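Local coordinates for B-type Cna protein (Enterococcus faecium, PDB 6FWY) that is of unknown function but, as a cell-wall-anchored surface protein carrying a thioester domain with a slipknot topology, may attach covalently to target molecules, at residues A[155-160]-A[264-269]; A[28-33]-A[119-124]; A[173-178]-A[273-278]. All coordinates share one frame; numbering follows the deposited sequence. Where two conformers were deposited one is given.

Contact 1 (A[155-160]-A[264-269]); sequences PNTEFS and TSETKD
Phe159 and Lys268 bring the two backbones nearest, CA to CA 7.2 Å, where the run leading into strand 159-169 passes strand 258-277 with directions 46° apart. At that spacing every direct bond across has a side chain at one end at least, and waters bridge the rest. Lys268 makes the longest reach. Its CG lies anti to the backbone N and the chain runs on extended beyond it. At its end NZ donates to Thr157 O at 2.8 Å, nearly in line with the C=O bond (161° at the oxygen). The Lys268 side chain crosses that of Asn156 at about a right angle, with Asn156 OD1 3.3 Å from Lys268 NZ. Next to it, Thr157 and Glu266 slide past each other in opposite directions. Thr157 OG1 gives its proton to Glu266 OE1 in a short bond of 2.5 Å, coming from above the carboxylate plane, 55° out of it. The same hydroxyl is also bonded to Lys183 NZ, a nearby positive charge that may help settle this buried carboxylate. Two waters complete the grip: one donates to both Pro155 O and Glu266 OE1, while the other accepts from Thr157 N and donates to Glu266 OE2, so both carboxylate oxygens are engaged. Farther along, the Phe159 ring meets main chain instead: CD2 lies 3.2 Å from Lys268 O, approached obliquely, and the ring edge faces Asp269 C. Strand 231-250, which pairs with strand 258-277, receives Thr157 on Val241 and Phe159 on Ala239; the N-terminal strand 5-6 lies along 258-277 as well, with Val6 against Glu266, and Pro155 rests on Tyr79 of helix 76-84.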
ATOM      1  N   PRO A 155      -4.888   0.714  -0.168  1.00 38.66           N
ATOM      2  CA  PRO A 155      -3.861  -0.119  -0.823  1.00 38.32           C
ATOM      3  C   PRO A 155      -4.375  -1.475  -1.371  1.00 39.20           C
ATOM      4  O   PRO A 155      -3.566  -2.367  -1.656  1.00 40.19           O
ATOM      5  CB  PRO A 155      -2.837  -0.328   0.300  1.00 37.39           C
ATOM      6  CG  PRO A 155      -3.665  -0.316   1.541  1.00 37.72           C
ATOM      7  CD  PRO A 155      -4.761   0.679   1.307  1.00 37.80           C
ATOM      8  N   ASN A 156      -5.684  -1.628  -1.515  1.00 39.52           N
ATOM      9  CA  ASN A 156      -6.307  -2.850  -1.986  1.00 41.27           C
ATOM     10  C   ASN A 156      -5.712  -3.359  -3.322  1.00 41.97           C
ATOM     11  O   ASN A 156      -5.473  -2.588  -4.240  1.00 41.77           O
ATOM     12  CB  ASN A 156      -7.830  -2.651  -2.123  1.00 42.90           C
ATOM     13  CG  ASN A 156      -8.547  -3.882  -2.668  1.00 44.88           C
ATOM     14  OD1 ASN A 156      -8.667  -4.876  -1.976  1.00 45.68           O
ATOM     15  ND2 ASN A 156      -9.020  -3.816  -3.918  1.00 46.14           N
ATOM     16  N   THR A 157      -5.447  -4.661  -3.359  1.00 41.08           N
ATOM     17  CA  THR A 157      -5.042  -5.367  -4.564  1.00 40.36           C
ATOM     18  C   THR A 157      -6.310  -5.896  -5.225  1.00 40.06           C
ATOM     19  O   THR A 157      -7.057  -6.647  -4.612  1.00 40.17           O
ATOM     20  CB  THR A 157      -4.066  -6.523  -4.229  1.00 39.45           C
ATOM     21  OG1 THR A 157      -2.836  -5.967  -3.758  1.00 40.53           O
ATOM     22  CG2 THR A 157      -3.764  -7.393  -5.463  1.00 39.03           C
ATOM     23  N   GLU A 158      -6.560  -5.457  -6.452  1.00 40.85           N
ATOM     24  CA  GLU A 158      -7.606  -6.020  -7.296  1.00 41.24           C
ATOM     25  C   GLU A 158      -6.979  -7.176  -8.070  1.00 40.14           C
ATOM     26  O   GLU A 158      -5.869  -7.040  -8.605  1.00 40.78           O
ATOM     27  CB  GLU A 158      -8.136  -4.986  -8.295  1.00 43.48           C
ATOM     28  CG  GLU A 158      -8.724  -3.712  -7.698  1.00 45.93           C
ATOM     29  CD  GLU A 158      -8.977  -2.622  -8.749  1.00 49.53           C
ATOM     30  OE1 GLU A 158      -8.565  -2.801  -9.932  1.00 49.36           O
ATOM     31  OE2 GLU A 158      -9.611  -1.568  -8.420  1.00 52.34           O
ATOM     32  N   PHE A 159      -7.680  -8.306  -8.134  1.00 39.42           N
ATOM     33  CA  PHE A 159      -7.267  -9.430  -8.971  1.00 37.90           C
ATOM     34  C   PHE A 159      -8.474 -10.213  -9.464  1.00 37.85           C
ATOM     35  O   PHE A 159      -9.358 -10.573  -8.684  1.00 37.65           O
ATOM     36  CB  PHE A 159      -6.297 -10.339  -8.216  1.00 37.24           C
ATOM     37  CG  PHE A 159      -5.932 -11.589  -8.960  1.00 36.88           C
ATOM     38  CD1 PHE A 159      -5.482 -11.537 -10.282  1.00 36.99           C
ATOM     39  CD2 PHE A 159      -6.022 -12.817  -8.339  1.00 37.09           C
ATOM     40  CE1 PHE A 159      -5.138 -12.691 -10.973  1.00 36.67           C
ATOM     41  CE2 PHE A 159      -5.695 -13.976  -9.019  1.00 37.39           C
ATOM     42  CZ  PHE A 159      -5.238 -13.917 -10.342  1.00 36.76           C
ATOM     43  N   SER A 160      -8.497 -10.484 -10.768  1.00 37.40           N
ATOM     44  CA  SER A 160      -9.564 -11.267 -11.364  1.00 37.61           C
ATOM     45  C   SER A 160      -9.074 -12.116 -12.540  1.00 37.31           C
ATOM     46  O   SER A 160      -8.151 -11.734 -13.267  1.00 36.70           O
ATOM     47  CB  SER A 160     -10.685 -10.345 -11.831  1.00 39.27           C
ATOM     48  OG  SER A 160     -10.225  -9.490 -12.856  1.00 39.41           O
ATOM     49  N   THR A 264       6.322  -4.557  -0.294  1.00 35.76           N
ATOM     50  CA  THR A 264       6.337  -5.962   0.129  1.00 35.52           C
ATOM     51  C   THR A 264       5.522  -6.794  -0.875  1.00 35.31           C
ATOM     52  O   THR A 264       5.131  -6.281  -1.925  1.00 35.41           O
ATOM     53  CB  THR A 264       5.827  -6.114   1.584  1.00 35.15           C
ATOM     54  OG1 THR A 264       5.942  -7.486   2.015  1.00 34.27           O
ATOM     55  CG2 THR A 264       4.340  -5.606   1.722  1.00 34.10           C
ATOM     56  N   SER A 265       5.304  -8.073  -0.583  1.00 35.70           N
ATOM     57  CA  SER A 265       4.485  -8.949  -1.448  1.00 36.05           C
ATOM     58  C   SER A 265       3.117  -9.196  -0.826  1.00 35.77           C
ATOM     59  O   SER A 265       2.943  -9.053   0.399  1.00 36.23           O
ATOM     60  CB  SER A 265       5.168 -10.297  -1.698  1.00 36.92           C
ATOM     61  OG  SER A 265       5.597 -10.853  -0.476  1.00 37.66           O
ATOM     62  N   GLU A 266       2.158  -9.543  -1.683  1.00 35.58           N
ATOM     63  CA  GLU A 266       0.825  -9.967  -1.273  1.00 35.77           C
ATOM     64  C   GLU A 266       0.342 -11.111  -2.171  1.00 35.22           C
ATOM     65  O   GLU A 266       0.524 -11.068  -3.380  1.00 35.55           O
ATOM     66  CB  GLU A 266      -0.165  -8.790  -1.344  1.00 35.67           C
ATOM     67  CG  GLU A 266      -1.612  -9.138  -1.002  1.00 35.85           C
ATOM     68  CD  GLU A 266      -2.552  -7.946  -1.136  1.00 37.54           C
ATOM     69  OE1 GLU A 266      -2.096  -6.848  -1.525  1.00 37.20           O
ATOM     70  OE2 GLU A 266      -3.766  -8.081  -0.807  1.00 39.37           O
ATOM     71  N   THR A 267      -0.279 -12.118  -1.563  1.00 35.30           N
ATOM     72  CA  THR A 267      -0.994 -13.169  -2.300  1.00 35.79           C
ATOM     73  C   THR A 267      -2.514 -12.943  -2.192  1.00 35.75           C
ATOM     74  O   THR A 267      -3.009 -12.555  -1.144  1.00 34.46           O
ATOM     75  CB  THR A 267      -0.669 -14.575  -1.779  1.00 36.69           C
ATOM     76  OG1 THR A 267      -0.923 -14.634  -0.372  1.00 38.09           O
ATOM     77  CG2 THR A 267       0.776 -14.966  -2.064  1.00 36.91           C
ATOM     78  N   LYS A 268      -3.227 -13.182  -3.282  1.00 35.77           N
ATOM     79  CA  LYS A 268      -4.662 -12.990  -3.329  1.00 36.33           C
ATOM     80  C   LYS A 268      -5.330 -13.866  -4.377  1.00 36.18           C
ATOM     81  O   LYS A 268      -4.890 -13.900  -5.520  1.00 36.77           O
ATOM     82  CB  LYS A 268      -4.998 -11.527  -3.620  1.00 36.67           C
ATOM     83  CG  LYS A 268      -6.489 -11.192  -3.452  1.00 37.28           C
ATOM     84  CD  LYS A 268      -6.691  -9.691  -3.303  1.00 38.21           C
ATOM     85  CE  LYS A 268      -8.159  -9.353  -3.221  1.00 39.31           C
ATOM     86  NZ  LYS A 268      -8.260  -8.063  -2.471  1.00 40.88           N
ATOM     87  N   ASP A 269      -6.401 -14.547  -3.975  1.00 36.82           N
ATOM     88  CA  ASP A 269      -7.147 -15.461  -4.838  1.00 37.50           C
ATOM     89  C   ASP A 269      -8.134 -14.761  -5.764  1.00 37.85           C
ATOM     90  O   ASP A 269      -8.759 -13.770  -5.386  1.00 37.48           O
ATOM     91  CB  ASP A 269      -7.949 -16.472  -4.008  1.00 39.28           C
ATOM     92  CG  ASP A 269      -7.085 -17.557  -3.403  1.00 39.85           C
ATOM     93  OD1 ASP A 269      -5.869 -17.557  -3.629  1.00 39.78           O
ATOM     94  OD2 ASP A 269      -7.632 -18.445  -2.709  1.00 41.74           O
TER
HETATM   95  O   HOH W   1      -2.206  -4.364  -0.382  1.00 34.76           O
HETATM   96  O   HOH W   2      -5.791  -6.186  -1.049  1.00 37.90           O

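Contact 2 (A[28-33]-A[119-124]); sequences NMPNHP and VSQIVW
Gln121 stretches its amide out to the backbone of Asn28. Its first torsion sets CG anti to the carbonyl carbon (chi1 -63°), and the extended chain beyond carries the amide outward. There NE2 donates to Asn28 O at 2.9 Å. The bond is nearly straight, 168° at the hydrogen, and the acceptor lies in the plane of the Gln121 amide. At the other end of that amide, OE1 takes the backbone N of Lys118, which fixes which way round the group sits. A main-chain bond in the reverse sense, Asn28 N to Gln121 O at 3.0 Å, makes the grip between these two residues double. Met29 SD flanks NE2 of Gln121 at 4.0 Å, the two side chains crossing at about a right angle. Asn28 in turn lays its amide across Val123, also about perpendicular, with ND2 3.5 Å from Val123 CG2; its OD1 accepts from Asn34 N, and a water links its ND2 to Ser120 O. Beyond Asn28 the chain folds back through a type I turn, Met29 N to His32 O and His32 N to Met29 O both bonded: a two-residue beta-hairpin, whose strand 26-29 is lined on its other edge by the short antiparallel strand 122-123.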
ATOM      1  N   ASN A  28      -2.029  23.233  22.561  1.00 31.10           N
ATOM      2  CA  ASN A  28      -2.533  23.182  23.921  1.00 31.73           C
ATOM      3  C   ASN A  28      -2.690  21.728  24.344  1.00 32.44           C
ATOM      4  O   ASN A  28      -3.642  21.047  23.991  1.00 31.43           O
ATOM      5  CB  ASN A  28      -3.884  23.921  24.064  1.00 32.26           C
ATOM      6  CG  ASN A  28      -3.759  25.413  23.809  1.00 31.06           C
ATOM      7  OD1 ASN A  28      -2.764  26.035  24.164  1.00 29.90           O
ATOM      8  ND2 ASN A  28      -4.767  25.981  23.174  1.00 31.87           N
ATOM      9  N   MET A  29      -1.692  21.253  25.068  1.00 33.75           N
ATOM     10  CA  MET A  29      -1.672  19.919  25.602  1.00 34.83           C
ATOM     11  C   MET A  29      -2.267  19.988  26.984  1.00 35.21           C
ATOM     12  O   MET A  29      -2.236  21.047  27.600  1.00 35.75           O
ATOM     13  CB  MET A  29      -0.223  19.419  25.666  1.00 34.95           C
ATOM     14  CG  MET A  29       0.311  19.044  24.293  1.00 35.13           C
ATOM     15  SD  MET A  29      -0.571  17.740  23.387  1.00 36.10           S
ATOM     16  CE  MET A  29       0.275  16.239  23.911  1.00 35.59           C
ATOM     17  N   PRO A  30      -2.720  18.843  27.523  1.00 36.24           N
ATOM     18  CA  PRO A  30      -3.410  18.896  28.825  1.00 37.67           C
ATOM     19  C   PRO A  30      -2.740  19.598  30.010  1.00 38.97           C
ATOM     20  O   PRO A  30      -3.432  20.250  30.773  1.00 40.56           O
ATOM     21  CB  PRO A  30      -3.594  17.434  29.186  1.00 38.34           C
ATOM     22  CG  PRO A  30      -3.696  16.741  27.855  1.00 37.56           C
ATOM     23  CD  PRO A  30      -2.718  17.475  26.961  1.00 35.94           C
ATOM     24  N   ASN A  31      -1.448  19.485  30.178  1.00 38.37           N
ATOM     25  CA  ASN A  31      -0.781  20.165  31.297  1.00 39.29           C
ATOM     26  C   ASN A  31       0.048  21.392  30.817  1.00 38.62           C
ATOM     27  O   ASN A  31       0.782  21.991  31.598  1.00 40.03           O
ATOM     28  CB  ASN A  31       0.084  19.180  32.070  1.00 40.45           C
ATOM     29  CG  ASN A  31      -0.693  17.984  32.555  1.00 41.74           C
ATOM     30  OD1 ASN A  31      -1.843  18.098  32.992  1.00 42.85           O
ATOM     31  ND2 ASN A  31      -0.039  16.794  32.505  1.00 41.33           N
ATOM     32  N   HIS A  32      -0.024  21.670  29.512  1.00 37.07           N
ATOM     33  CA  HIS A  32       0.950  22.539  28.846  0.50 35.84           C
ATOM     34  C   HIS A  32       0.345  23.364  27.692  1.00 35.00           C
ATOM     35  O   HIS A  32       0.312  22.905  26.519  1.00 35.02           O
ATOM     36  CB  HIS A  32       2.102  21.666  28.338  0.50 34.94           C
ATOM     37  CG  HIS A  32       3.394  22.416  28.153  0.50 34.35           C
ATOM     38  ND1 HIS A  32       3.534  23.505  27.317  0.50 33.62           N
ATOM     39  CD2 HIS A  32       4.625  22.157  28.639  0.50 34.62           C
ATOM     40  CE1 HIS A  32       4.793  23.901  27.322  0.50 33.65           C
ATOM     41  NE2 HIS A  32       5.469  23.117  28.141  0.50 34.33           N
ATOM     42  N   PRO A  33      -0.094  24.599  27.996  1.00 34.81           N
ATOM     43  CA  PRO A  33      -0.564  25.462  26.929  1.00 34.13           C
ATOM     44  C   PRO A  33       0.555  25.851  25.958  1.00 32.72           C
ATOM     45  O   PRO A  33       1.688  26.035  26.382  1.00 31.95           O
ATOM     46  CB  PRO A  33      -1.122  26.705  27.666  1.00 35.37           C
ATOM     47  CG  PRO A  33      -1.142  26.345  29.108  1.00 36.44           C
ATOM     48  CD  PRO A  33      -0.128  25.272  29.302  1.00 35.81           C
ATOM     49  N   VAL A 119      -7.572  18.255  16.637  1.00 33.99           N
ATOM     50  CA  VAL A 119      -7.440  19.465  15.823  1.00 34.54           C
ATOM     51  C   VAL A 119      -7.791  20.725  16.640  1.00 35.33           C
ATOM     52  O   VAL A 119      -7.146  21.761  16.475  1.00 35.82           O
ATOM     53  CB  VAL A 119      -8.283  19.364  14.519  1.00 35.38           C
ATOM     54  CG1 VAL A 119      -8.396  20.703  13.788  1.00 35.78           C
ATOM     55  CG2 VAL A 119      -7.706  18.295  13.570  1.00 35.21           C
ATOM     56  N   SER A 120      -8.767  20.629  17.537  1.00 35.45           N
ATOM     57  CA  SER A 120      -9.137  21.756  18.383  1.00 36.21           C
ATOM     58  C   SER A 120      -8.038  22.191  19.366  1.00 35.76           C
ATOM     59  O   SER A 120      -8.094  23.300  19.898  1.00 35.09           O
ATOM     60  CB  SER A 120     -10.429  21.446  19.166  1.00 36.99           C
ATOM     61  OG  SER A 120     -10.271  20.282  19.958  1.00 37.14           O
ATOM     62  N   GLN A 121      -7.069  21.306  19.642  1.00 34.75           N
ATOM     63  CA  GLN A 121      -5.900  21.680  20.452  1.00 34.47           C
ATOM     64  C   GLN A 121      -4.804  22.447  19.676  1.00 33.61           C
ATOM     65  O   GLN A 121      -3.932  23.052  20.288  1.00 33.12           O
ATOM     66  CB  GLN A 121      -5.287  20.452  21.115  1.00 34.34           C
ATOM     67  CG  GLN A 121      -6.184  19.718  22.102  1.00 34.78           C
ATOM     68  CD  GLN A 121      -5.602  18.354  22.465  1.00 34.40           C
ATOM     69  OE1 GLN A 121      -6.128  17.330  22.038  1.00 33.86           O
ATOM     70  NE2 GLN A 121      -4.486  18.341  23.214  1.00 33.56           N
ATOM     71  N   ILE A 122      -4.841  22.432  18.349  1.00 33.39           N
ATOM     72  CA  ILE A 122      -3.794  23.093  17.566  1.00 33.14           C
ATOM     73  C   ILE A 122      -3.896  24.612  17.672  1.00 32.61           C
ATOM     74  O   ILE A 122      -4.936  25.161  17.398  1.00 34.37           O
ATOM     75  CB  ILE A 122      -3.804  22.645  16.087  1.00 33.07           C
ATOM     76  CG1 ILE A 122      -3.544  21.134  15.984  1.00 33.10           C
ATOM     77  CG2 ILE A 122      -2.713  23.383  15.307  1.00 32.91           C
ATOM     78  CD1 ILE A 122      -3.775  20.535  14.608  1.00 32.64           C
ATOM     79  N   VAL A 123      -2.802  25.254  18.073  1.00 32.30           N
ATOM     80  CA  VAL A 123      -2.644  26.717  18.059  1.00 33.29           C
ATOM     81  C   VAL A 123      -1.934  27.132  16.761  1.00 33.53           C
ATOM     82  O   VAL A 123      -0.764  26.793  16.548  1.00 34.25           O
ATOM     83  CB  VAL A 123      -1.869  27.228  19.318  1.00 33.37           C
ATOM     84  CG1 VAL A 123      -1.681  28.737  19.295  1.00 33.76           C
ATOM     85  CG2 VAL A 123      -2.610  26.837  20.583  1.00 33.18           C
ATOM     86  N   TRP A 124      -2.628  27.881  15.913  1.00 33.64           N
ATOM     87  CA  TRP A 124      -2.159  28.182  14.553  1.00 34.36           C
ATOM     88  C   TRP A 124      -1.276  29.411  14.527  1.00 34.93           C
ATOM     89  O   TRP A 124      -1.578  30.395  13.854  1.00 36.77           O
ATOM     90  CB  TRP A 124      -3.343  28.316  13.595  1.00 34.97           C
ATOM     91  CG  TRP A 124      -4.075  27.027  13.460  1.00 35.32           C
ATOM     92  CD1 TRP A 124      -5.242  26.673  14.087  1.00 35.47           C
ATOM     93  CD2 TRP A 124      -3.660  25.880  12.698  1.00 35.03           C
ATOM     94  NE1 TRP A 124      -5.586  25.391  13.736  1.00 35.95           N
ATOM     95  CE2 TRP A 124      -4.634  24.877  12.894  1.00 34.91           C
ATOM     96  CE3 TRP A 124      -2.564  25.613  11.864  1.00 34.73           C
ATOM     97  CZ2 TRP A 124      -4.556  23.630  12.284  1.00 34.69           C
ATOM     98  CZ3 TRP A 124      -2.472  24.365  11.263  1.00 34.57           C
ATOM     99  CH2 TRP A 124      -3.467  23.383  11.473  1.00 34.29           C
TER
HETATM  100  O   HOH W   3      -7.233  24.322  22.596  1.00 33.75           O

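Contact 3 (A[173-178]-A[273-278]); sequences HTFTYK and LSAKWT
His173, Phe175 and Tyr177 point into a beta-sandwich interface and meet Leu273, Ala275 and Trp277 of the facing sheet. The strand axes approach to 8.3 Å with N-to-C directions 156° apart, and the layers are joined by ring and methyl packing. Phe175 takes the middle. Ala275 CB sits squarely over one face of its ring, 3.5 Å from the centroid and only 5° off the normal, a clear CH-pi contact. The far end of the ring comes edge-on to main chain, CZ 3.1 Å from Lys276 O. Every second residue on each strand faces inward, as expected of the two layers of a sandwich: here strand 172-181 belongs to a five-stranded antiparallel sheet and strand 258-277 to the other, larger one. Trp277 lies at one end of the row. Its CB covers one face of the His173 ring, toward the rim, 3.7 Å from the centroid. The first torsion (chi1 62°) sets CG between the backbone N and the carbonyl carbon, and from there the indole leads away from the other strand. The imidazole and the five-membered indole ring are near parallel but slid apart, centroids 5.1 Å from each other. Both rings are held from elsewhere, His173 ND1 by Asp168 and Trp277 NE1 by Pro229 O. At the opposite end Tyr177 and Leu273 slide past each other in opposite directions, Tyr177 CE2 lying 3.8 Å from Leu273 CD2, while the Tyr177 hydroxyl oxygen reaches to 3.6 Å from Ala275 CB. Phe235 meets the Tyr177 ring edge-to-face, and Phe220 packs against it as well.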
ATOM      1  N   HIS A 173     -10.931 -28.903 -27.012  1.00 42.60           N
ATOM      2  CA  HIS A 173     -11.843 -27.890 -26.504  1.00 42.14           C
ATOM      3  C   HIS A 173     -10.954 -26.832 -25.867  1.00 41.98           C
ATOM      4  O   HIS A 173     -10.101 -27.179 -25.055  1.00 41.60           O
ATOM      5  CB  HIS A 173     -12.785 -28.439 -25.418  1.00 42.30           C
ATOM      6  CG  HIS A 173     -13.645 -29.588 -25.852  1.00 42.03           C
ATOM      7  ND1 HIS A 173     -14.644 -29.460 -26.795  1.00 42.83           N
ATOM      8  CD2 HIS A 173     -13.687 -30.876 -25.426  1.00 41.77           C
ATOM      9  CE1 HIS A 173     -15.252 -30.623 -26.945  1.00 42.76           C
ATOM     10  NE2 HIS A 173     -14.693 -31.497 -26.123  1.00 42.40           N
ATOM     11  N   THR A 174     -11.140 -25.560 -26.232  1.00 42.36           N
ATOM     12  CA  THR A 174     -10.310 -24.454 -25.714  1.00 42.13           C
ATOM     13  C   THR A 174     -11.144 -23.472 -24.861  1.00 42.10           C
ATOM     14  O   THR A 174     -12.303 -23.196 -25.168  1.00 42.45           O
ATOM     15  CB  THR A 174      -9.557 -23.678 -26.827  1.00 42.99           C
ATOM     16  OG1 THR A 174     -10.437 -22.784 -27.496  1.00 43.97           O
ATOM     17  CG2 THR A 174      -8.928 -24.628 -27.842  1.00 43.62           C
ATOM     18  N   PHE A 175     -10.537 -22.962 -23.795  1.00 41.37           N
ATOM     19  CA  PHE A 175     -11.174 -22.005 -22.893  1.00 41.63           C
ATOM     20  C   PHE A 175     -10.179 -20.880 -22.614  1.00 41.63           C
ATOM     21  O   PHE A 175      -9.138 -21.103 -21.996  1.00 39.78           O
ATOM     22  CB  PHE A 175     -11.579 -22.687 -21.579  1.00 40.91           C
ATOM     23  CG  PHE A 175     -12.480 -23.870 -21.770  1.00 41.01           C
ATOM     24  CD1 PHE A 175     -13.861 -23.703 -21.836  1.00 41.77           C
ATOM     25  CD2 PHE A 175     -11.945 -25.145 -21.919  1.00 40.40           C
ATOM     26  CE1 PHE A 175     -14.694 -24.795 -22.032  1.00 42.30           C
ATOM     27  CE2 PHE A 175     -12.763 -26.245 -22.113  1.00 40.68           C
ATOM     28  CZ  PHE A 175     -14.137 -26.085 -22.173  1.00 41.81           C
ATOM     29  N   THR A 176     -10.483 -19.680 -23.090  1.00 43.00           N
ATOM     30  CA  THR A 176      -9.618 -18.519 -22.892  1.00 43.25           C
ATOM     31  C   THR A 176     -10.133 -17.666 -21.733  1.00 43.26           C
ATOM     32  O   THR A 176     -11.330 -17.490 -21.573  1.00 44.26           O
ATOM     33  CB  THR A 176      -9.481 -17.705 -24.192  1.00 44.86           C
ATOM     34  OG1 THR A 176      -9.003 -18.577 -25.220  1.00 44.44           O
ATOM     35  CG2 THR A 176      -8.507 -16.526 -24.030  1.00 45.08           C
ATOM     36  N   TYR A 177      -9.204 -17.153 -20.928  1.00 42.66           N
ATOM     37  CA  TYR A 177      -9.493 -16.325 -19.750  1.00 42.12           C
ATOM     38  C   TYR A 177      -8.626 -15.066 -19.769  1.00 42.70           C
ATOM     39  O   TYR A 177      -7.497 -15.115 -20.221  1.00 42.54           O
ATOM     40  CB  TYR A 177      -9.216 -17.111 -18.463  1.00 40.60           C
ATOM     41  CG  TYR A 177     -10.048 -18.352 -18.313  1.00 40.54           C
ATOM     42  CD1 TYR A 177      -9.640 -19.553 -18.911  1.00 39.63           C
ATOM     43  CD2 TYR A 177     -11.241 -18.345 -17.589  1.00 40.50           C
ATOM     44  CE1 TYR A 177     -10.390 -20.705 -18.785  1.00 39.61           C
ATOM     45  CE2 TYR A 177     -12.012 -19.497 -17.461  1.00 40.98           C
ATOM     46  CZ  TYR A 177     -11.582 -20.678 -18.065  1.00 40.21           C
ATOM     47  OH  TYR A 177     -12.314 -21.838 -17.958  1.00 40.58           O
ATOM     48  N   LYS A 178      -9.173 -13.940 -19.323  1.00 43.18           N
ATOM     49  CA  LYS A 178      -8.413 -12.693 -19.108  1.00 43.69           C
ATOM     50  C   LYS A 178      -8.039 -12.507 -17.635  1.00 42.22           C
ATOM     51  O   LYS A 178      -8.895 -12.646 -16.771  1.00 41.95           O
ATOM     52  CB  LYS A 178      -9.221 -11.476 -19.581  1.00 45.28           C
ATOM     53  CG  LYS A 178      -9.239 -11.391 -21.094  1.00 47.16           C
ATOM     54  CD  LYS A 178     -10.233 -10.414 -21.659  1.00 49.48           C
ATOM     55  CE  LYS A 178     -10.135 -10.526 -23.167  1.00 51.03           C
ATOM     56  NZ  LYS A 178     -11.226  -9.809 -23.891  1.00 53.73           N
ATOM     57  N   LEU A 273     -13.490 -20.685 -11.061  1.00 42.76           N
ATOM     58  CA  LEU A 273     -13.944 -20.761 -12.457  1.00 43.16           C
ATOM     59  C   LEU A 273     -14.156 -22.197 -12.864  1.00 42.90           C
ATOM     60  O   LEU A 273     -13.469 -23.070 -12.360  1.00 42.64           O
ATOM     61  CB  LEU A 273     -12.882 -20.139 -13.361  1.00 42.38           C
ATOM     62  CG  LEU A 273     -12.656 -18.652 -13.074  1.00 42.49           C
ATOM     63  CD1 LEU A 273     -11.194 -18.346 -12.835  1.00 41.59           C
ATOM     64  CD2 LEU A 273     -13.218 -17.834 -14.222  1.00 43.47           C
ATOM     65  N   SER A 274     -15.113 -22.435 -13.755  1.00 44.06           N
ATOM     66  CA  SER A 274     -15.347 -23.756 -14.363  1.00 44.03           C
ATOM     67  C   SER A 274     -15.276 -23.708 -15.883  1.00 43.58           C
ATOM     68  O   SER A 274     -15.800 -22.787 -16.493  1.00 44.08           O
ATOM     69  CB  SER A 274     -16.727 -24.321 -13.978  1.00 45.85           C
ATOM     70  OG  SER A 274     -16.807 -24.534 -12.590  1.00 47.55           O
ATOM     71  N   ALA A 275     -14.620 -24.706 -16.466  1.00 42.86           N
ATOM     72  CA  ALA A 275     -14.663 -24.973 -17.898  1.00 42.69           C
ATOM     73  C   ALA A 275     -15.538 -26.206 -18.066  1.00 43.26           C
ATOM     74  O   ALA A 275     -15.377 -27.179 -17.331  1.00 42.64           O
ATOM     75  CB  ALA A 275     -13.255 -25.246 -18.445  1.00 42.19           C
ATOM     76  N   LYS A 276     -16.447 -26.173 -19.032  1.00 44.04           N
ATOM     77  CA  LYS A 276     -17.349 -27.291 -19.301  1.00 44.45           C
ATOM     78  C   LYS A 276     -17.249 -27.674 -20.779  1.00 44.34           C
ATOM     79  O   LYS A 276     -17.142 -26.805 -21.625  1.00 44.64           O
ATOM     80  CB  LYS A 276     -18.771 -26.891 -18.915  1.00 46.17           C
ATOM     81  CG  LYS A 276     -19.839 -27.939 -19.203  1.00 47.68           C
ATOM     82  CD  LYS A 276     -21.158 -27.624 -18.487  1.00 49.54           C
ATOM     83  CE  LYS A 276     -22.414 -27.984 -19.289  1.00 51.08           C
ATOM     84  NZ  LYS A 276     -22.490 -29.405 -19.752  1.00 51.42           N
ATOM     85  N   TRP A 277     -17.291 -28.979 -21.079  1.00 44.15           N
ATOM     86  CA  TRP A 277     -17.249 -29.487 -22.455  1.00 43.87           C
ATOM     87  C   TRP A 277     -18.108 -30.741 -22.611  1.00 45.04           C
ATOM     88  O   TRP A 277     -18.364 -31.465 -21.645  1.00 44.84           O
ATOM     89  CB  TRP A 277     -15.802 -29.807 -22.863  1.00 42.71           C
ATOM     90  CG  TRP A 277     -15.216 -30.876 -22.013  1.00 42.44           C
ATOM     91  CD1 TRP A 277     -15.252 -32.230 -22.249  1.00 42.71           C
ATOM     92  CD2 TRP A 277     -14.568 -30.705 -20.751  1.00 42.05           C
ATOM     93  NE1 TRP A 277     -14.652 -32.904 -21.216  1.00 42.93           N
ATOM     94  CE2 TRP A 277     -14.223 -31.995 -20.279  1.00 42.08           C
ATOM     95  CE3 TRP A 277     -14.241 -29.582 -19.966  1.00 41.91           C
ATOM     96  CZ2 TRP A 277     -13.556 -32.197 -19.067  1.00 41.92           C
ATOM     97  CZ3 TRP A 277     -13.579 -29.782 -18.757  1.00 41.43           C
ATOM     98  CH2 TRP A 277     -13.238 -31.080 -18.324  1.00 42.16           C
ATOM     99  N   THR A 278     -18.516 -31.012 -23.850  1.00 45.84           N
ATOM    100  CA  THR A 278     -19.257 -32.227 -24.180  1.00 46.80           C
ATOM    101  C   THR A 278     -18.505 -32.987 -25.271  1.00 46.31           C
ATOM    102  O   THR A 278     -18.099 -32.404 -26.269  1.00 45.74           O
ATOM    103  CB  THR A 278     -20.711 -31.908 -24.602  1.00 48.49           C
ATOM    104  OG1 THR A 278     -20.719 -31.007 -25.707  1.00 49.42           O
ATOM    105  CG2 THR A 278     -21.456 -31.257 -23.467  1.00 49.22           C
TER

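How the contacts relate
Contacts 1 and 3 lie along the same long strand, 258-277, with centres 24 Å apart. Their partners come from strands 159-169 and 172-181, neighbours in the five-stranded sheet, and the four segments alternate along the chain. Contact 1 lies near the chain's entry into the first of these strands, its centre about 10 Å from the chain's centre; contact 3 lies farther out along the sandwich, its centre about 34 Å from the chain's centre. Contact 2 closes earlier in sequence and stands apart, its centre 41 Å from that of contact 1 and 64 Å from that of contact 3, on the opposite side of the chain's centre from contact 3. Its 119-124 segment falls in the thioester-domain sequence range. All three reach the large antiparallel sheet.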